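Protein Pcdhgb2 (Mus musculus, PDB 5SZR) probably acts as a calcium-dependent cell-adhesion protein that may help establish specific neuronal connections, represented here by its extracellular cadherin domains 3 to 6. Local coordinates at residues 209-214 against 241-246; 249-254 against 298-303. All coordinates share one frame; numbering follows the deposited sequence.

Interaction 1 (209-214 against 241-246); sequences NDNAPV and DPDLGS. With CA (calcium ion), chain O; CA (calcium ion), chain N; CA (calcium ion), chain M.
The carboxylate of D243 is shared between two calcium ions and is gripped by N211 as well: OD2 binds the chain O calcium ion at 2.4 Å, OD1 binds the chain N ion, and each oxygen also accepts a bond from N211. The backbone N of N211 reaches D243 OD2 at 2.9 Å, on the syn lone pair, through a rather bent bond. From the same residue ND2 comes to D243 OD1 at 2.6 Å, on the syn side but 20° out of the carboxylate plane. With CG anti to the carbonyl carbon (chi1 -72°), the N211 side chain crosses the carboxylate at a slant, the amide and carboxylate planes 54° apart, while its CG sits 3.5 Å from CG of P242. ND2 also donates to water 1, a ligand of the chain M calcium ion. An alanine in place of N211 would probably leave D243 OD1 without its amide mate and this water without a donor, and would open a gap beside CG of P242. Such calcium clusters are the hallmark of the junction between successive cadherin domains: 209-214 contains the DxNDNAP linker motif's last residues, and 241-246 begins with the DPD motif of the following domain. The chain O ion takes N209 OD1, N211 O, both oxygens of D241 and D243 OD2, and N247 O and D299 complete it. D241 OD1 additionally accepts from the backbone N of D243 at 3.1 Å, an Asx turn that sets the two aspartates around one ion. D210 points its carboxylate at the other pair, OD1 to the chain N ion and OD2 to the chain M ion, with E121 and E176 of the preceding domain joining there. P213 lays its CD 3.3 Å from D241 OD2.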
loop_
_atom_site.group_PDB
_atom_site.type_symbol
_atom_site.label_atom_id
_atom_site.label_comp_id
_atom_site.label_asym_id
_atom_site.label_seq_id
_atom_site.Cartn_x
_atom_site.Cartn_y
_atom_site.Cartn_z
ATOM N N ASN A 209 -6.423 2.328 -10.445
ATOM C CA ASN A 209 -4.997 2.346 -10.770
ATOM C C ASN A 209 -4.521 3.796 -10.784
ATOM O O ASN A 209 -4.389 4.436 -11.830
ATOM C CB ASN A 209 -4.727 1.660 -12.104
ATOM C CG ASN A 209 -3.241 1.492 -12.376
ATOM O OD1 ASN A 209 -2.434 1.443 -11.449
ATOM N ND2 ASN A 209 -2.874 1.406 -13.651
ATOM N N ASP A 210 -4.246 4.322 -9.589
ATOM C CA ASP A 210 -3.760 5.692 -9.457
ATOM C C ASP A 210 -2.360 5.761 -8.854
ATOM O O ASP A 210 -1.940 6.828 -8.400
ATOM C CB ASP A 210 -4.742 6.531 -8.635
ATOM C CG ASP A 210 -5.080 5.900 -7.289
ATOM O OD1 ASP A 210 -4.859 4.680 -7.120
ATOM O OD2 ASP A 210 -5.575 6.629 -6.400
ATOM N N ASN A 211 -1.619 4.652 -8.852
ATOM C CA ASN A 211 -0.261 4.623 -8.317
ATOM C C ASN A 211 0.672 3.996 -9.340
ATOM O O ASN A 211 0.464 2.851 -9.755
ATOM C CB ASN A 211 -0.196 3.853 -6.998
ATOM C CG ASN A 211 -0.835 4.609 -5.852
ATOM O OD1 ASN A 211 -0.205 5.468 -5.233
ATOM N ND2 ASN A 211 -2.093 4.292 -5.561
ATOM N N ALA A 212 1.692 4.739 -9.737
ATOM C CA ALA A 212 2.700 4.206 -10.641
ATOM C C ALA A 212 3.710 3.368 -9.859
ATOM O O ALA A 212 4.017 3.681 -8.706
ATOM C CB ALA A 212 3.417 5.340 -11.373
ATOM N N PRO A 213 4.221 2.288 -10.446
ATOM C CA PRO A 213 5.297 1.542 -9.786
ATOM C C PRO A 213 6.485 2.443 -9.489
ATOM O O PRO A 213 6.751 3.412 -10.203
ATOM C CB PRO A 213 5.656 0.448 -10.801
ATOM C CG PRO A 213 4.992 0.856 -12.086
ATOM C CD PRO A 213 3.796 1.655 -11.702
ATOM N N VAL A 214 7.184 2.133 -8.401
ATOM C CA VAL A 214 8.344 2.898 -7.956
ATOM C C VAL A 214 9.475 1.923 -7.665
ATOM O O VAL A 214 9.300 0.984 -6.881
ATOM C CB VAL A 214 8.028 3.739 -6.705
ATOM C CG1 VAL A 214 9.295 4.404 -6.190
ATOM C CG2 VAL A 214 6.966 4.776 -7.021
ATOM N N ASP A 241 4.186 -1.231 -5.847
ATOM C CA ASP A 241 2.961 -0.620 -6.347
ATOM C C ASP A 241 1.825 -0.920 -5.375
ATOM O O ASP A 241 1.401 -2.077 -5.259
ATOM C CB ASP A 241 2.649 -1.148 -7.751
ATOM C CG ASP A 241 1.562 -0.351 -8.462
ATOM O OD1 ASP A 241 0.483 -0.136 -7.877
ATOM O OD2 ASP A 241 1.786 0.051 -9.621
ATOM N N PRO A 242 1.304 0.084 -4.660
ATOM C CA PRO A 242 0.324 -0.197 -3.600
ATOM C C PRO A 242 -1.065 -0.552 -4.106
ATOM O O PRO A 242 -1.910 -0.948 -3.293
ATOM C CB PRO A 242 0.292 1.113 -2.805
ATOM C CG PRO A 242 0.571 2.153 -3.823
ATOM C CD PRO A 242 1.569 1.528 -4.790
ATOM N N ASP A 243 -1.328 -0.426 -5.403
ATOM C CA ASP A 243 -2.645 -0.733 -5.940
ATOM C C ASP A 243 -2.917 -2.238 -5.863
ATOM O O ASP A 243 -2.035 -3.044 -5.547
ATOM C CB ASP A 243 -2.762 -0.218 -7.374
ATOM C CG ASP A 243 -2.589 1.293 -7.469
ATOM O OD1 ASP A 243 -2.914 1.999 -6.488
ATOM O OD2 ASP A 243 -2.127 1.779 -8.521
ATOM N N LEU A 244 -4.162 -2.616 -6.150
ATOM C CA LEU A 244 -4.627 -3.981 -5.945
ATOM C C LEU A 244 -4.682 -4.771 -7.248
ATOM O O LEU A 244 -4.965 -4.225 -8.319
ATOM C CB LEU A 244 -6.014 -3.995 -5.301
ATOM C CG LEU A 244 -6.119 -3.799 -3.791
ATOM C CD1 LEU A 244 -7.575 -3.948 -3.357
ATOM C CD2 LEU A 244 -5.228 -4.779 -3.046
ATOM N N GLY A 245 -4.419 -6.073 -7.132
ATOM C CA GLY A 245 -4.602 -6.989 -8.248
ATOM C C GLY A 245 -3.826 -6.567 -9.478
ATOM O O GLY A 245 -2.622 -6.293 -9.420
ATOM N N SER A 246 -4.533 -6.503 -10.611
ATOM C CA SER A 246 -3.900 -6.142 -11.874
ATOM C C SER A 246 -3.282 -4.751 -11.827
ATOM O O SER A 246 -2.298 -4.488 -12.527
ATOM C CB SER A 246 -4.915 -6.230 -13.015
ATOM O OG SER A 246 -4.985 -7.548 -13.535
HETATM CA CA CA O . -0.571 0.778 -10.081
HETATM CA CA CA N . -5.276 2.664 -5.977
HETATM CA CA CA M . -5.522 6.136 -4.132
HETATM O O HOH W 1 -3.145 6.943 -4.104
HETATM O O HOH W 2 -6.297 8.391 -3.927
#

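Interaction 2 (249-254 against 298-303). With CA (calcium ion), chain O.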
loop_
_atom_site.group_PDB
_atom_site.type_symbol
_atom_site.label_atom_id
_atom_site.label_comp_id
_atom_site.label_asym_id
_atom_site.label_seq_id
_atom_site.Cartn_x
_atom_site.Cartn_y
_atom_site.Cartn_z
ATOM N N LEU A 249 0.276 -5.348 -10.347
ATOM C CA LEU A 249 1.103 -6.407 -10.915
ATOM C C LEU A 249 2.158 -5.782 -11.820
ATOM O O LEU A 249 1.819 -5.082 -12.779
ATOM C CB LEU A 249 0.238 -7.401 -11.691
ATOM C CG LEU A 249 0.932 -8.652 -12.232
ATOM C CD1 LEU A 249 1.477 -9.495 -11.094
ATOM C CD2 LEU A 249 -0.025 -9.465 -13.093
ATOM N N ILE A 250 3.434 -6.046 -11.525
ATOM C CA ILE A 250 4.558 -5.375 -12.177
ATOM C C ILE A 250 5.163 -6.271 -13.249
ATOM O O ILE A 250 5.328 -7.483 -13.051
ATOM C CB ILE A 250 5.635 -4.971 -11.152
ATOM C CG1 ILE A 250 5.016 -4.175 -10.004
ATOM C CG2 ILE A 250 6.724 -4.152 -11.826
ATOM C CD1 ILE A 250 4.394 -2.888 -10.446
ATOM N N SER A 251 5.509 -5.669 -14.385
ATOM C CA SER A 251 6.328 -6.309 -15.407
ATOM C C SER A 251 7.544 -5.435 -15.679
ATOM O O SER A 251 7.413 -4.217 -15.844
ATOM C CB SER A 251 5.535 -6.539 -16.693
ATOM O OG SER A 251 4.582 -7.570 -16.516
ATOM N N TYR A 252 8.720 -6.054 -15.713
ATOM C CA TYR A 252 9.975 -5.362 -15.984
ATOM C C TYR A 252 10.421 -5.608 -17.419
ATOM O O TYR A 252 10.185 -6.678 -17.987
ATOM C CB TYR A 252 11.074 -5.815 -15.022
ATOM C CG TYR A 252 10.670 -5.719 -13.571
ATOM C CD1 TYR A 252 10.707 -4.503 -12.900
ATOM C CD2 TYR A 252 10.230 -6.838 -12.880
ATOM C CE1 TYR A 252 10.327 -4.406 -11.576
ATOM C CE2 TYR A 252 9.854 -6.757 -11.556
ATOM C CZ TYR A 252 9.900 -5.538 -10.907
ATOM O OH TYR A 252 9.525 -5.458 -9.584
ATOM N N SER A 253 11.079 -4.603 -17.997
ATOM C CA SER A 253 11.587 -4.697 -19.359
ATOM C C SER A 253 12.778 -3.759 -19.518
ATOM O O SER A 253 13.055 -2.918 -18.656
ATOM C CB SER A 253 10.495 -4.373 -20.385
ATOM O OG SER A 253 10.118 -3.006 -20.318
ATOM N N ILE A 254 13.480 -3.910 -20.641
ATOM C CA ILE A 254 14.611 -3.061 -20.998
ATOM C C ILE A 254 14.205 -2.235 -22.208
ATOM O O ILE A 254 13.831 -2.792 -23.248
ATOM C CB ILE A 254 15.875 -3.881 -21.304
ATOM C CG1 ILE A 254 16.372 -4.612 -20.056
ATOM C CG2 ILE A 254 16.965 -2.984 -21.865
ATOM C CD1 ILE A 254 17.637 -5.420 -20.301
ATOM N N ARG A 298 6.268 -1.581 -15.161
ATOM C CA ARG A 298 4.958 -1.263 -15.710
ATOM C C ARG A 298 3.900 -2.067 -14.969
ATOM O O ARG A 298 4.084 -3.268 -14.746
ATOM C CB ARG A 298 4.933 -1.583 -17.207
ATOM C CG ARG A 298 3.722 -1.095 -17.956
ATOM C CD ARG A 298 3.825 -1.497 -19.413
ATOM N NE ARG A 298 2.943 -0.693 -20.248
ATOM C CZ ARG A 298 3.241 0.528 -20.679
ATOM N NH1 ARG A 298 2.378 1.195 -21.434
ATOM N NH2 ARG A 298 4.402 1.084 -20.352
ATOM N N ASP A 299 2.803 -1.416 -14.578
ATOM C CA ASP A 299 1.716 -2.178 -13.979
ATOM C C ASP A 299 0.740 -2.632 -15.065
ATOM O O ASP A 299 0.847 -2.247 -16.231
ATOM C CB ASP A 299 1.010 -1.383 -12.867
ATOM C CG ASP A 299 0.237 -0.158 -13.371
ATOM O OD1 ASP A 299 -0.301 -0.161 -14.497
ATOM O OD2 ASP A 299 0.149 0.819 -12.605
ATOM N N HIS A 300 -0.217 -3.469 -14.668
ATOM C CA HIS A 300 -1.198 -4.029 -15.588
ATOM C C HIS A 300 -2.594 -3.454 -15.352
ATOM O O HIS A 300 -3.591 -4.179 -15.367
ATOM C CB HIS A 300 -1.216 -5.551 -15.490
ATOM C CG HIS A 300 0.016 -6.208 -16.031
ATOM N ND1 HIS A 300 0.282 -6.288 -17.382
ATOM C CD2 HIS A 300 1.056 -6.806 -15.405
ATOM C CE1 HIS A 300 1.432 -6.911 -17.564
ATOM N NE2 HIS A 300 1.921 -7.237 -16.381
ATOM N N GLY A 301 -2.673 -2.138 -15.140
ATOM C CA GLY A 301 -3.938 -1.456 -14.995
ATOM C C GLY A 301 -4.384 -0.786 -16.287
ATOM O O GLY A 301 -3.695 -0.789 -17.303
ATOM N N SER A 302 -5.580 -0.207 -16.229
ATOM C CA SER A 302 -6.130 0.519 -17.370
ATOM C C SER A 302 -6.494 1.949 -16.975
ATOM O O SER A 302 -7.475 2.167 -16.259
ATOM C CB SER A 302 -7.354 -0.203 -17.935
ATOM O OG SER A 302 -7.038 -1.532 -18.315
ATOM N N PRO A 303 -5.701 2.929 -17.438
ATOM C CA PRO A 303 -4.504 2.697 -18.254
ATOM C C PRO A 303 -3.301 2.294 -17.402
ATOM O O PRO A 303 -3.362 2.398 -16.177
ATOM C CB PRO A 303 -4.278 4.053 -18.923
ATOM C CG PRO A 303 -4.787 5.033 -17.926
ATOM C CD PRO A 303 -5.945 4.366 -17.221
HETATM CA CA CA O . -0.571 0.778 -10.081
#
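L249 lies obliquely against the imidazole of H300, its CG and CD2 both 3.7 Å from ring atom CD2. CG of L249 stands anti to the backbone N (chi1 -174°), which carries the isobutyl group over to the histidine. Two residues further on, at the NE2 corner, the same ring is held by a hydroxyl: S251 OG lies at the ring edge, near its plane, 2.7 Å from NE2, in a hydrogen bond that either partner could donate. With a hydrocarbon contact at CD2 and a polar one at NE2, the imidazole is probably limited in its rotation, by the loop residue L249 and by S251 on the strand. Beneath these side chains the backbones pair. S251 N donates to R298 O in a nearly straight bond, 2.8 Å and 162°, and R298 N returns a bond to S251 O at 3.0 Å, making S251 and R298 an antiparallel hydrogen-bonded pair. The strands are 250-257, at the edge of the four-stranded mixed sheet of this cadherin repeat, and 290-299 beside it; the repeat itself is the Greek-key beta sandwich of the family. Past the pair the two backbones remain close, D299 CA making a CA-H...O contact with L249 O at 3.1 Å. S251 and R298 start toward one face of the sheet, I250 and D299 toward the other, where I250 meets A297, P213 and D241. D299 then turns to the metal: OD2 binds the chain O calcium ion at 2.6 Å. Its OD1 accepts the backbone N of G301 at 3.2 Å, an Asx turn in which the donor comes from above the carboxylate plane, and the backbone N of L305 bonds to OD1 too. These two amides help hold the carboxylate in its turn toward the ion.

Overall arrangement
Interactions 1 and 2 sit side by side, their centres 9 Å apart, at the end of one cadherin domain that faces its predecessor, and they share the chain O calcium ion. Interaction 1 is partly buried and joins two loops, the interdomain linker and the loop after strand 232-240, chiefly through shared metal ligands and hydrogen bonds to carboxylates. Interaction 2 is a surface contact between neighbouring strands, carried by backbone pairing and by the H300 ring, which meets L249 and S251. D299 bridges them: its OD1 probably takes a hydrogen bond from N209 ND2, while its OD2 lies near D241 OD2, a like-charge proximity that the shared ion probably offsets.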